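Local coordinates for MW1564 protein (Staphylococcus aureus, PDB 3NTV) that probably transfers a methyl group from S-adenosylmethionine to a hydroxyl of its substrate, as a putative caffeoyl-CoA O-methyltransferase with a Rossmann-like fold, at residues Y28-H33 with V55-L60; Q36-E41 with S86-S91; T99-N104 with R125-N130. All coordinates share one frame; numbering follows the deposited sequence. Where two conformers were deposited one is given.

Contact 1 (Y28-H33 with V55-L60); sequences YLIDLH and VDRLTL. With SO4 (sulfate ion), chain C.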
ATOM      1  N   TYR A  28      -6.710  -1.709  15.820  1.00 23.07           N
ATOM      2  CA  TYR A  28      -5.685  -2.696  16.135  1.00 22.21           C
ATOM      3  C   TYR A  28      -4.354  -2.360  15.406  1.00 23.14           C
ATOM      4  O   TYR A  28      -3.300  -2.340  16.037  1.00 22.61           O
ATOM      5  CB  TYR A  28      -6.181  -4.104  15.781  1.00 22.68           C
ATOM      6  CG  TYR A  28      -5.078  -5.131  15.802  1.00 22.18           C
ATOM      7  CD1 TYR A  28      -4.497  -5.533  17.003  1.00 24.51           C
ATOM      8  CD2 TYR A  28      -4.558  -5.646  14.622  1.00 22.15           C
ATOM      9  CE1 TYR A  28      -3.443  -6.440  17.027  1.00 25.70           C
ATOM     10  CE2 TYR A  28      -3.481  -6.530  14.633  1.00 22.63           C
ATOM     11  CZ  TYR A  28      -2.937  -6.936  15.840  1.00 26.41           C
ATOM     12  OH  TYR A  28      -1.919  -7.854  15.867  1.00 24.42           O
ATOM     13  N   LEU A  29      -4.435  -2.031  14.097  1.00 21.02           N
ATOM     14  CA  LEU A  29      -3.230  -1.673  13.335  1.00 19.53           C
ATOM     15  C   LEU A  29      -2.640  -0.344  13.775  1.00 22.50           C
ATOM     16  O   LEU A  29      -1.430  -0.268  13.927  1.00 22.38           O
ATOM     17  CB  LEU A  29      -3.458  -1.720  11.818  1.00 19.28           C
ATOM     18  CG  LEU A  29      -3.956  -3.063  11.232  1.00 23.11           C
ATOM     19  CD1 LEU A  29      -4.125  -2.947   9.733  1.00 23.52           C
ATOM     20  CD2 LEU A  29      -3.003  -4.231  11.551  1.00 25.75           C
ATOM     21  N   ILE A  30      -3.479   0.685  14.031  1.00 22.58           N
ATOM     22  CA  ILE A  30      -2.980   1.987  14.510  1.00 22.80           C
ATOM     23  C   ILE A  30      -2.236   1.794  15.839  1.00 29.20           C
ATOM     24  O   ILE A  30      -1.167   2.377  16.026  1.00 29.51           O
ATOM     25  CB  ILE A  30      -4.106   3.063  14.543  1.00 26.19           C
ATOM     26  CG1 ILE A  30      -4.574   3.396  13.092  1.00 25.96           C
ATOM     27  CG2 ILE A  30      -3.644   4.353  15.271  1.00 27.43           C
ATOM     28  CD1 ILE A  30      -5.879   4.133  12.961  1.00 24.58           C
ATOM     29  N   ASP A  31      -2.756   0.898  16.723  1.00 26.71           N
ATOM     30  CA  ASP A  31      -2.093   0.553  17.987  1.00 27.50           C
ATOM     31  C   ASP A  31      -0.706  -0.037  17.729  1.00 28.66           C
ATOM     32  O   ASP A  31       0.240   0.319  18.430  1.00 27.68           O
ATOM     33  CB  ASP A  31      -2.962  -0.410  18.826  1.00 30.63           C
ATOM     34  CG  ASP A  31      -4.176   0.237  19.477  1.00 48.41           C
ATOM     35  OD1 ASP A  31      -4.172   1.478  19.648  1.00 49.27           O
ATOM     36  OD2 ASP A  31      -5.127  -0.499  19.826  1.00 58.83           O
ATOM     37  N   LEU A  32      -0.565  -0.900  16.689  1.00 23.97           N
ATOM     38  CA  LEU A  32       0.756  -1.449  16.338  1.00 23.66           C
ATOM     39  C   LEU A  32       1.697  -0.324  15.895  1.00 28.71           C
ATOM     40  O   LEU A  32       2.881  -0.360  16.228  1.00 28.90           O
ATOM     41  CB  LEU A  32       0.656  -2.504  15.219  1.00 23.74           C
ATOM     42  CG  LEU A  32       0.193  -3.906  15.634  1.00 27.57           C
ATOM     43  CD1 LEU A  32      -0.115  -4.748  14.421  1.00 26.52           C
ATOM     44  CD2 LEU A  32       1.247  -4.616  16.501  1.00 31.55           C
ATOM     45  N   HIS A  33       1.146   0.685  15.183  1.00 24.89           N
ATOM     46  CA  HIS A  33       1.911   1.830  14.684  1.00 24.65           C
ATOM     47  C   HIS A  33       2.312   2.827  15.778  1.00 32.72           C
ATOM     48  O   HIS A  33       3.180   3.668  15.532  1.00 32.55           O
ATOM     49  CB  HIS A  33       1.145   2.546  13.560  1.00 24.19           C
ATOM     50  CG  HIS A  33       1.165   1.831  12.242  1.00 25.44           C
ATOM     51  ND1 HIS A  33       1.112   2.531  11.049  1.00 25.41           N
ATOM     52  CD2 HIS A  33       1.209   0.502  11.966  1.00 25.35           C
ATOM     53  CE1 HIS A  33       1.125   1.618  10.090  1.00 23.85           C
ATOM     54  NE2 HIS A  33       1.195   0.383  10.590  1.00 24.29           N
ATOM     55  N   VAL A  55      -5.064  13.715   7.020  1.00 17.90           N
ATOM     56  CA  VAL A  55      -4.837  12.428   6.355  0.50 17.07           C
ATOM     57  C   VAL A  55      -4.958  11.296   7.401  1.00 19.54           C
ATOM     58  O   VAL A  55      -4.473  11.457   8.523  1.00 20.16           O
ATOM     59  CB  VAL A  55      -3.442  12.437   5.662  0.50 20.26           C
ATOM     60  CG1 VAL A  55      -3.131  11.099   4.993  0.50 19.86           C
ATOM     61  CG2 VAL A  55      -3.351  13.580   4.647  0.50 20.20           C
ATOM     62  N   ASP A  56      -5.573  10.160   7.033  1.00 18.08           N
ATOM     63  CA  ASP A  56      -5.691   9.055   7.976  1.00 17.36           C
ATOM     64  C   ASP A  56      -4.347   8.412   8.285  1.00 20.45           C
ATOM     65  O   ASP A  56      -3.441   8.395   7.443  1.00 18.45           O
ATOM     66  CB  ASP A  56      -6.719   8.035   7.522  1.00 18.50           C
ATOM     67  CG  ASP A  56      -8.128   8.591   7.571  1.00 33.17           C
ATOM     68  OD1 ASP A  56      -8.617   8.870   8.687  1.00 37.29           O
ATOM     69  OD2 ASP A  56      -8.704   8.831   6.500  1.00 35.30           O
ATOM     70  N   ARG A  57      -4.204   7.919   9.517  1.00 17.89           N
ATOM     71  CA  ARG A  57      -2.959   7.338   9.982  1.00 16.81           C
ATOM     72  C   ARG A  57      -2.386   6.211   9.118  1.00 18.18           C
ATOM     73  O   ARG A  57      -1.199   6.243   8.797  1.00 18.59           O
ATOM     74  CB  ARG A  57      -3.077   6.886  11.447  1.00 20.14           C
ATOM     75  CG  ARG A  57      -1.769   6.320  12.008  1.00 22.26           C
ATOM     76  CD  ARG A  57      -0.674   7.393  12.115  1.00 26.24           C
ATOM     77  NE  ARG A  57       0.612   6.822  12.515  1.00 25.48           N
ATOM     78  CZ  ARG A  57       1.011   6.668  13.771  1.00 33.55           C
ATOM     79  NH1 ARG A  57       0.222   7.033  14.776  1.00 23.74           N
ATOM     80  NH2 ARG A  57       2.188   6.122  14.034  1.00 25.34           N
ATOM     81  N   LEU A  58      -3.199   5.198   8.786  1.00 15.33           N
ATOM     82  CA  LEU A  58      -2.647   4.078   8.014  1.00 15.01           C
ATOM     83  C   LEU A  58      -2.280   4.502   6.601  1.00 16.03           C
ATOM     84  O   LEU A  58      -1.270   4.047   6.063  1.00 16.44           O
ATOM     85  CB  LEU A  58      -3.589   2.856   8.031  1.00 15.58           C
ATOM     86  CG  LEU A  58      -3.838   2.266   9.440  1.00 20.19           C
ATOM     87  CD1 LEU A  58      -4.775   1.072   9.367  1.00 20.05           C
ATOM     88  CD2 LEU A  58      -2.530   1.851  10.128  1.00 20.20           C
ATOM     89  N   THR A  59      -3.067   5.415   6.027  1.00 14.43           N
ATOM     90  CA  THR A  59      -2.764   5.968   4.681  1.00 12.57           C
ATOM     91  C   THR A  59      -1.430   6.729   4.747  1.00 15.57           C
ATOM     92  O   THR A  59      -0.557   6.542   3.896  1.00 15.05           O
ATOM     93  CB  THR A  59      -3.883   6.952   4.280  1.00 14.54           C
ATOM     94  OG1 THR A  59      -5.060   6.167   3.999  1.00 19.22           O
ATOM     95  CG2 THR A  59      -3.509   7.791   3.055  1.00 18.14           C
ATOM     96  N   LEU A  60      -1.279   7.593   5.747  1.00 13.92           N
ATOM     97  CA  LEU A  60      -0.041   8.354   5.911  1.00 14.30           C
ATOM     98  C   LEU A  60       1.145   7.432   6.068  1.00 17.27           C
ATOM     99  O   LEU A  60       2.160   7.642   5.425  1.00 15.52           O
ATOM    100  CB  LEU A  60      -0.144   9.286   7.128  1.00 15.36           C
ATOM    101  CG  LEU A  60       1.147  10.005   7.449  1.00 20.31           C
ATOM    102  CD1 LEU A  60       1.271  11.278   6.626  1.00 21.91           C
ATOM    103  CD2 LEU A  60       1.277  10.215   8.936  1.00 23.37           C
TER
HETATM  104  S   SO4 C 233      -2.954  17.586   6.451  1.00 28.49           S
HETATM  105  O1  SO4 C 233      -1.652  17.585   5.740  1.00 32.66           O
HETATM  106  O2  SO4 C 233      -2.870  18.568   7.522  1.00 30.04           O
HETATM  107  O3  SO4 C 233      -4.020  17.977   5.493  1.00 33.71           O
HETATM  108  O4  SO4 C 233      -3.226  16.205   6.890  1.00 33.36           O

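Contact 2 (Q36-E41 with S86-S91); sequences QNSSIE and SMQFAS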
ATOM      1  N   GLN A  36       6.001   3.915  16.317  1.00 47.87           N
ATOM      2  CA  GLN A  36       6.607   4.849  15.358  1.00 47.86           C
ATOM      3  C   GLN A  36       5.986   6.266  15.359  1.00 52.23           C
ATOM      4  O   GLN A  36       6.097   6.994  14.365  1.00 53.05           O
ATOM      5  CB  GLN A  36       6.743   4.228  13.942  1.00 49.26           C
ATOM      6  CG  GLN A  36       5.425   3.889  13.232  1.00 65.52           C
ATOM      7  CD  GLN A  36       5.590   2.830  12.169  1.00 85.61           C
ATOM      8  OE1 GLN A  36       6.029   1.702  12.434  1.00 80.40           O
ATOM      9  NE2 GLN A  36       5.203   3.156  10.944  1.00 79.53           N
ATOM     10  N   ASN A  37       5.374   6.665  16.494  1.00 47.18           N
ATOM     11  CA  ASN A  37       4.779   7.989  16.688  1.00 46.50           C
ATOM     12  C   ASN A  37       5.847   9.079  16.665  1.00 51.09           C
ATOM     13  O   ASN A  37       6.801   9.025  17.450  1.00 50.45           O
ATOM     14  CB  ASN A  37       4.025   8.067  18.031  1.00 43.62           C
ATOM     15  CG  ASN A  37       2.562   7.698  17.993  1.00 49.96           C
ATOM     16  OD1 ASN A  37       1.809   7.965  18.927  1.00 47.04           O
ATOM     17  ND2 ASN A  37       2.122   7.065  16.933  1.00 33.10           N
ATOM     18  N   SER A  38       5.684  10.061  15.764  1.00 47.38           N
ATOM     19  CA  SER A  38       6.577  11.215  15.673  1.00 46.85           C
ATOM     20  C   SER A  38       6.025  12.312  16.599  1.00 49.69           C
ATOM     21  O   SER A  38       4.901  12.181  17.093  1.00 49.08           O
ATOM     22  CB  SER A  38       6.679  11.708  14.228  1.00 50.19           C
ATOM     23  OG  SER A  38       5.416  12.044  13.677  1.00 56.15           O
ATOM     24  N   SER A  39       6.818  13.372  16.859  1.00 45.35           N
ATOM     25  CA  SER A  39       6.419  14.503  17.713  1.00 44.37           C
ATOM     26  C   SER A  39       5.156  15.222  17.199  1.00 44.92           C
ATOM     27  O   SER A  39       4.359  15.706  18.004  1.00 44.77           O
ATOM     28  CB  SER A  39       7.565  15.503  17.857  1.00 47.81           C
ATOM     29  OG  SER A  39       8.154  15.815  16.603  1.00 56.12           O
ATOM     30  N   ILE A  40       4.965  15.251  15.869  1.00 38.98           N
ATOM     31  CA  ILE A  40       3.817  15.903  15.224  1.00 37.62           C
ATOM     32  C   ILE A  40       2.470  15.164  15.349  1.00 37.07           C
ATOM     33  O   ILE A  40       1.421  15.767  15.105  1.00 35.48           O
ATOM     34  CB  ILE A  40       4.109  16.448  13.799  1.00 40.65           C
ATOM     35  CG1 ILE A  40       4.670  15.365  12.837  1.00 40.88           C
ATOM     36  CG2 ILE A  40       4.968  17.732  13.851  1.00 41.09           C
ATOM     37  CD1 ILE A  40       6.222  15.326  12.607  1.00 45.05           C
ATOM     38  N   GLU A  41       2.491  13.889  15.774  1.00 32.23           N
ATOM     39  CA  GLU A  41       1.271  13.091  15.963  1.00 32.00           C
ATOM     40  C   GLU A  41       0.272  13.743  16.929  1.00 38.45           C
ATOM     41  O   GLU A  41      -0.936  13.568  16.778  1.00 38.29           O
ATOM     42  CB  GLU A  41       1.611  11.642  16.365  1.00 32.68           C
ATOM     43  CG  GLU A  41       0.497  10.631  16.104  1.00 35.58           C
ATOM     44  CD  GLU A  41      -0.104  10.586  14.708  1.00 45.37           C
ATOM     45  OE1 GLU A  41       0.610  10.887  13.722  1.00 41.54           O
ATOM     46  OE2 GLU A  41      -1.293  10.213  14.600  1.00 31.36           O
ATOM     47  N   SER A  86       2.576  17.371   5.406  1.00 15.53           N
ATOM     48  CA  SER A  86       3.820  18.031   4.978  0.50 15.16           C
ATOM     49  C   SER A  86       4.935  17.772   5.985  1.00 17.79           C
ATOM     50  O   SER A  86       6.016  17.349   5.615  1.00 16.50           O
ATOM     51  CB  SER A  86       3.617  19.539   4.862  0.50 18.05           C
ATOM     52  OG  SER A  86       2.487  19.857   4.075  0.50 26.60           O
HETATM   53  N   MSE A  87       4.643  17.998   7.270  1.00 15.52           N
HETATM   54  CA  MSE A  87       5.644  17.796   8.322  1.00 14.14           C
HETATM   55  C   MSE A  87       5.964  16.325   8.532  1.00 17.21           C
HETATM   56  O   MSE A  87       7.123  15.980   8.718  1.00 17.37           O
HETATM   57  CB  MSE A  87       5.205  18.448   9.623  1.00 15.19           C
HETATM   58  CG  MSE A  87       5.105  19.959   9.492  1.00 19.50           C
HETATM   59 SE   MSE A  87       4.632  20.808  11.179  0.70 24.58          SE
HETATM   60  CE  MSE A  87       2.895  20.104  11.355  1.00 22.40           C
ATOM     61  N   GLN A  88       4.951  15.435   8.410  1.00 14.66           N
ATOM     62  CA  GLN A  88       5.199  14.003   8.538  1.00 13.28           C
ATOM     63  C   GLN A  88       6.158  13.530   7.442  1.00 15.54           C
ATOM     64  O   GLN A  88       7.087  12.789   7.722  1.00 15.74           O
ATOM     65  CB  GLN A  88       3.875  13.214   8.519  1.00 13.86           C
ATOM     66  CG  GLN A  88       3.086  13.347   9.825  1.00 22.69           C
ATOM     67  CD  GLN A  88       3.597  12.449  10.935  1.00 28.93           C
ATOM     68  OE1 GLN A  88       4.688  11.907  10.871  1.00 26.20           O
ATOM     69  NE2 GLN A  88       2.800  12.253  11.978  1.00 24.61           N
ATOM     70  N   PHE A  89       5.981  14.023   6.208  1.00 14.35           N
ATOM     71  CA  PHE A  89       6.885  13.636   5.117  1.00 13.86           C
ATOM     72  C   PHE A  89       8.282  14.230   5.335  1.00 16.96           C
ATOM     73  O   PHE A  89       9.275  13.526   5.152  1.00 16.93           O
ATOM     74  CB  PHE A  89       6.339  14.092   3.752  1.00 15.91           C
ATOM     75  CG  PHE A  89       4.960  13.576   3.375  1.00 16.84           C
ATOM     76  CD1 PHE A  89       4.499  12.356   3.852  1.00 19.81           C
ATOM     77  CD2 PHE A  89       4.148  14.292   2.504  1.00 20.13           C
ATOM     78  CE1 PHE A  89       3.243  11.862   3.469  1.00 21.27           C
ATOM     79  CE2 PHE A  89       2.891  13.804   2.138  1.00 22.66           C
ATOM     80  CZ  PHE A  89       2.451  12.597   2.630  1.00 20.56           C
ATOM     81  N   ALA A  90       8.357  15.523   5.709  1.00 15.02           N
ATOM     82  CA  ALA A  90       9.646  16.183   5.935  1.00 14.34           C
ATOM     83  C   ALA A  90      10.408  15.541   7.100  1.00 17.60           C
ATOM     84  O   ALA A  90      11.640  15.528   7.085  1.00 17.54           O
ATOM     85  CB  ALA A  90       9.434  17.663   6.210  1.00 15.26           C
ATOM     86  N   SER A  91       9.669  14.951   8.079  1.00 15.57           N
ATOM     87  CA  SER A  91      10.297  14.309   9.240  1.00 16.07           C
ATOM     88  C   SER A  91      11.106  13.074   8.900  1.00 19.32           C
ATOM     89  O   SER A  91      11.923  12.628   9.717  1.00 20.14           O
ATOM     90  CB  SER A  91       9.269  14.017  10.333  1.00 17.48           C
ATOM     91  OG  SER A  91       8.506  12.866   9.997  1.00 20.04           O
TER

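Contact 3 (T99-N104 with R125-N130); sequences TTIERN and RIIEGN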
ATOM      1  N   THR A  99       6.492  21.083  -1.178  1.00 12.46           N
ATOM      2  CA  THR A  99       5.787  22.275  -1.622  1.00 12.81           C
ATOM      3  C   THR A  99       4.299  21.939  -1.436  1.00 14.61           C
ATOM      4  O   THR A  99       3.828  20.914  -1.962  1.00 14.41           O
ATOM      5  CB  THR A  99       6.114  22.647  -3.071  1.00 18.17           C
ATOM      6  OG1 THR A  99       7.444  23.167  -3.108  1.00 19.85           O
ATOM      7  CG2 THR A  99       5.195  23.763  -3.596  1.00 16.12           C
ATOM      8  N   THR A 100       3.580  22.788  -0.672  1.00 12.55           N
ATOM      9  CA  THR A 100       2.149  22.591  -0.420  0.60 12.90           C
ATOM     10  C   THR A 100       1.355  23.800  -0.892  1.00 17.03           C
ATOM     11  O   THR A 100       1.629  24.922  -0.460  1.00 16.74           O
ATOM     12  CB  THR A 100       1.876  22.291   1.073  0.60 19.67           C
ATOM     13  OG1 THR A 100       2.761  21.285   1.540  0.60 16.29           O
ATOM     14  CG2 THR A 100       0.460  21.814   1.316  0.60 20.90           C
ATOM     15  N   ILE A 101       0.368  23.567  -1.771  1.00 14.83           N
ATOM     16  CA  ILE A 101      -0.500  24.635  -2.282  1.00 15.25           C
ATOM     17  C   ILE A 101      -1.768  24.620  -1.453  1.00 19.65           C
ATOM     18  O   ILE A 101      -2.406  23.564  -1.323  1.00 19.23           O
ATOM     19  CB  ILE A 101      -0.809  24.463  -3.792  1.00 18.12           C
ATOM     20  CG1 ILE A 101       0.490  24.376  -4.641  1.00 18.06           C
ATOM     21  CG2 ILE A 101      -1.794  25.561  -4.308  1.00 19.70           C
ATOM     22  CD1 ILE A 101       0.264  23.911  -6.132  1.00 20.97           C
ATOM     23  N   GLU A 102      -2.182  25.792  -0.960  1.00 16.40           N
ATOM     24  CA  GLU A 102      -3.409  25.901  -0.194  1.00 17.73           C
ATOM     25  C   GLU A 102      -4.039  27.268  -0.397  1.00 21.86           C
ATOM     26  O   GLU A 102      -3.351  28.288  -0.348  1.00 19.64           O
ATOM     27  CB  GLU A 102      -3.174  25.599   1.302  1.00 19.54           C
ATOM     28  CG  GLU A 102      -4.451  25.559   2.156  1.00 25.07           C
ATOM     29  CD  GLU A 102      -5.641  24.775   1.626  1.00 42.97           C
ATOM     30  OE1 GLU A 102      -5.469  23.589   1.260  1.00 30.56           O
ATOM     31  OE2 GLU A 102      -6.752  25.352   1.572  1.00 27.45           O
ATOM     32  N   ARG A 103      -5.362  27.283  -0.635  1.00 22.04           N
ATOM     33  CA  ARG A 103      -6.055  28.553  -0.842  1.00 23.15           C
ATOM     34  C   ARG A 103      -6.767  29.088   0.397  1.00 27.00           C
ATOM     35  O   ARG A 103      -7.005  30.299   0.469  1.00 27.43           O
ATOM     36  CB  ARG A 103      -7.024  28.469  -2.032  1.00 24.84           C
ATOM     37  CG  ARG A 103      -8.232  27.558  -1.833  1.00 34.55           C
ATOM     38  CD  ARG A 103      -9.267  27.864  -2.892  1.00 46.05           C
ATOM     39  NE  ARG A 103     -10.546  27.219  -2.606  1.00 55.34           N
ATOM     40  CZ  ARG A 103     -11.688  27.524  -3.214  1.00 67.03           C
ATOM     41  NH1 ARG A 103     -11.721  28.474  -4.144  1.00 51.11           N
ATOM     42  NH2 ARG A 103     -12.806  26.889  -2.894  1.00 52.15           N
ATOM     43  N   ASN A 104      -7.165  28.206   1.333  1.00 24.98           N
ATOM     44  CA  ASN A 104      -7.919  28.626   2.520  1.00 25.20           C
ATOM     45  C   ASN A 104      -7.047  29.340   3.540  1.00 28.29           C
ATOM     46  O   ASN A 104      -6.122  28.741   4.092  1.00 26.62           O
ATOM     47  CB  ASN A 104      -8.687  27.443   3.124  1.00 24.91           C
ATOM     48  CG  ASN A 104      -9.594  27.790   4.279  1.00 39.46           C
ATOM     49  OD1 ASN A 104      -9.144  28.106   5.381  1.00 30.41           O
ATOM     50  ND2 ASN A 104     -10.892  27.668   4.072  1.00 34.93           N
ATOM     51  N   ARG A 125       7.449  24.505   1.991  1.00 13.94           N
ATOM     52  CA  ARG A 125       7.077  25.780   1.380  1.00 13.70           C
ATOM     53  C   ARG A 125       5.562  25.776   1.196  1.00 17.22           C
ATOM     54  O   ARG A 125       5.027  24.860   0.567  1.00 17.55           O
ATOM     55  CB  ARG A 125       7.811  25.884   0.020  1.00 15.58           C
ATOM     56  CG  ARG A 125       7.316  26.925  -0.962  1.00 27.36           C
ATOM     57  CD  ARG A 125       8.267  27.032  -2.151  1.00 23.99           C
ATOM     58  NE  ARG A 125       8.128  25.943  -3.133  1.00 24.12           N
ATOM     59  CZ  ARG A 125       8.603  26.028  -4.372  1.00 28.61           C
ATOM     60  NH1 ARG A 125       9.219  27.130  -4.779  1.00 23.25           N
ATOM     61  NH2 ARG A 125       8.455  25.016  -5.217  1.00 19.97           N
ATOM     62  N   ILE A 126       4.876  26.798   1.716  1.00 15.24           N
ATOM     63  CA  ILE A 126       3.430  26.932   1.543  1.00 15.26           C
ATOM     64  C   ILE A 126       3.219  27.924   0.422  1.00 19.11           C
ATOM     65  O   ILE A 126       3.693  29.060   0.509  1.00 19.03           O
ATOM     66  CB  ILE A 126       2.709  27.394   2.850  1.00 18.88           C
ATOM     67  CG1 ILE A 126       2.907  26.368   3.979  1.00 19.53           C
ATOM     68  CG2 ILE A 126       1.183  27.662   2.581  1.00 20.93           C
ATOM     69  CD1 ILE A 126       2.545  26.889   5.362  1.00 30.07           C
ATOM     70  N   ILE A 127       2.497  27.502  -0.620  1.00 15.58           N
ATOM     71  CA  ILE A 127       2.176  28.361  -1.753  1.00 15.51           C
ATOM     72  C   ILE A 127       0.715  28.768  -1.522  1.00 19.46           C
ATOM     73  O   ILE A 127      -0.174  27.921  -1.518  1.00 18.31           O
ATOM     74  CB  ILE A 127       2.405  27.632  -3.118  1.00 18.45           C
ATOM     75  CG1 ILE A 127       3.862  27.135  -3.277  1.00 20.08           C
ATOM     76  CG2 ILE A 127       1.980  28.525  -4.318  1.00 20.38           C
ATOM     77  CD1 ILE A 127       4.973  28.239  -3.339  1.00 22.47           C
ATOM     78  N   GLU A 128       0.466  30.053  -1.327  1.00 19.71           N
ATOM     79  CA  GLU A 128      -0.884  30.524  -1.027  1.00 19.69           C
ATOM     80  C   GLU A 128      -1.676  30.891  -2.267  1.00 23.70           C
ATOM     81  O   GLU A 128      -1.252  31.740  -3.043  1.00 22.98           O
ATOM     82  CB  GLU A 128      -0.798  31.732  -0.095  1.00 20.84           C
ATOM     83  CG  GLU A 128      -0.068  31.422   1.200  1.00 23.90           C
ATOM     84  CD  GLU A 128       0.117  32.629   2.086  1.00 35.40           C
ATOM     85  OE1 GLU A 128      -0.816  33.461   2.173  1.00 31.21           O
ATOM     86  OE2 GLU A 128       1.172  32.704   2.752  1.00 28.68           O
ATOM     87  N   GLY A 129      -2.810  30.247  -2.453  1.00 20.74           N
ATOM     88  CA  GLY A 129      -3.653  30.550  -3.595  1.00 20.76           C
ATOM     89  C   GLY A 129      -4.371  29.354  -4.165  1.00 24.02           C
ATOM     90  O   GLY A 129      -4.203  28.216  -3.707  1.00 20.88           O
ATOM     91  N   ASN A 130      -5.184  29.622  -5.182  1.00 19.36           N
ATOM     92  CA  ASN A 130      -5.961  28.608  -5.861  1.00 19.57           C
ATOM     93  C   ASN A 130      -5.041  27.735  -6.736  1.00 21.69           C
ATOM     94  O   ASN A 130      -4.252  28.261  -7.522  1.00 19.43           O
ATOM     95  CB  ASN A 130      -7.017  29.298  -6.700  1.00 22.13           C
ATOM     96  CG  ASN A 130      -8.014  28.344  -7.237  1.00 30.57           C
ATOM     97  OD1 ASN A 130      -7.697  27.474  -8.045  1.00 24.41           O
ATOM     98  ND2 ASN A 130      -9.229  28.473  -6.775  1.00 25.30           N
TER
HETATM   99  O   HOH W   1      -9.938  30.601  -4.905  1.00 38.88           O

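Contact 1 (Y28-H33 with V55-L60)
Leu58 reaches across to helix 22-33 and touches three residues of it. Its CD2 methyl lies over one face of the His33 imidazole, 3.9 Å from the ring centroid and 20° off the ring normal. This is a CH-pi contact, displaced toward the rim, with Leu58 CD2 3.7 Å from His33 CE1. The other methyl, CD1, meets Leu29 CB at 3.9 Å. Ile30 CG1 lies 3.9 Å from Leu58 CG.

Arg57 packs beside this cluster. Its CG is anti to the backbone N (chi1 -177°) and the chain bends at chi2 (66°). The guanidinium thereby lies with one face against His33 CB, and Arg57 NH2 comes to 3.0 Å from His33 O.

Asp61, one turn further along helix 57-70, accepts a hydrogen bond from His33 ND1 and forms a salt bridge with Arg57 NE, both through OD2. The backbone N of Phe218 of the second subunit donates a hydrogen bond to His33 NE2. A sulfate, probably from the crystallisation liquor, accepts a bond from Val55 N.

The helix pair borders the dimer interface. Both ring nitrogens of His33 are engaged, ND1 probably carrying the proton. This should fix the rotation of the ring against the Leu58 methyl.

Contact 2 (Q36-E41 with S86-S91)
Ile40 lies against the side chain of Gln88, the two running past each other in opposite directions. Ile40 CG1 sits 3.6 Å from Gln88 CD. That branch stands between the backbone N and the carbonyl carbon (chi1 55°), which turns it toward helix 84-90. Beyond it, Ile40 CD1 reaches Ser91 CB at 4.0 Å. Ile40 CG2 touches CE of Met87, modelled as selenomethionine, at 4.0 Å.

Gln88 bends at chi2 (-80°), and its amide reaches the loop. Ser38 OG donates a hydrogen bond of 2.9 Å to Gln88 OE1. The hydroxyl sits above the carbonyl plane, at a C=O...O angle of 99°, and not on a lone pair. Lys64 gives the same OE1 a second hydrogen bond. Glu41 crosses Gln88 at about a right angle. Its OE1 is 3.1 Å from Gln88 NE2, but the angle is too poor for a hydrogen bond. Glu41 OE1 instead bonds to the hydroxyl of Tyr84, and OE2 forms a salt bridge with Arg44.

Ser91 OG donates a hydrogen bond back to Gln88 O at 2.7 Å. Met87 also packs on Asn114 and Leu115 of helix 105-117.

This is loop-on-helix packing. It seats the loop between helices 22-33 and 43-49 on helix 84-90, which flanks the central sheet of the Rossmann-like methyltransferase fold.

Contact 3 (T99-N104 with R125-N130)
Arg125 grips Thr99 side-on. Arg125 NE and NH2 donate hydrogen bonds to Thr99 OG1 at 2.9 and 3.0 Å, and the oxygen sits close to the guanidinium plane. The bend at chi3 (77°) brings the guanidinium back alongside Thr99. The same OG1 bonds to His97, and Arg125 NH2 also forms a salt bridge with Asp140.

Four backbone bonds join the parallel strands 97-102 and 124-128 of a beta-alpha-beta unit through helix 105-117. Thr100 N donates to Arg125 O at 2.8 Å, and Ile127 N to Thr100 O at 2.7 Å. Glu102 N then bonds to Ile127 O, and Gly129 N to Glu102 O. Past the strands, a water accepts from both Arg103 NH1 and Asn130 ND2.

Thr99, Ile101 and Ile127 share one face of the sheet and pack on Val138. Thr99 CG2 meets Ile127 CG1 at 3.6 Å. On the other face, Ile126 packs on helix 105-117. Glu102 OE2 accepts a bond from Asn104 N at 2.9 Å, while OE1 is held by Thr80 N.

The Glu102 carboxylate is therefore gripped through both oxygens. In class I methyltransferases an acidic residue ending the second strand commonly binds the S-adenosylmethionine ribose, and Glu102 occupies the corresponding position.

In the fold
From the N terminus, helix 22-33 leads into the loop at 36-41, then helix 43-49. Contact 1 closes this excursion by bringing helix 57-70 back to the first helix. Contact 2 opens before contact 1 closes, so the two cross along the chain. Contact 2 ties the loop at 36-41 to helix 84-90. The two touch directly, Leu60 packing on Gln88 and Phe89. Contact 3 follows in series and closes the beta-alpha-beta unit of strand 97-102, helix 105-117 and strand 124-128, the latter at the sheet edge within this chain. A probable hydrogen bond between Ser86 and Thr100 joins contacts 2 and 3. Contacts 1 and 3 do not touch, their centres about 26 Å apart.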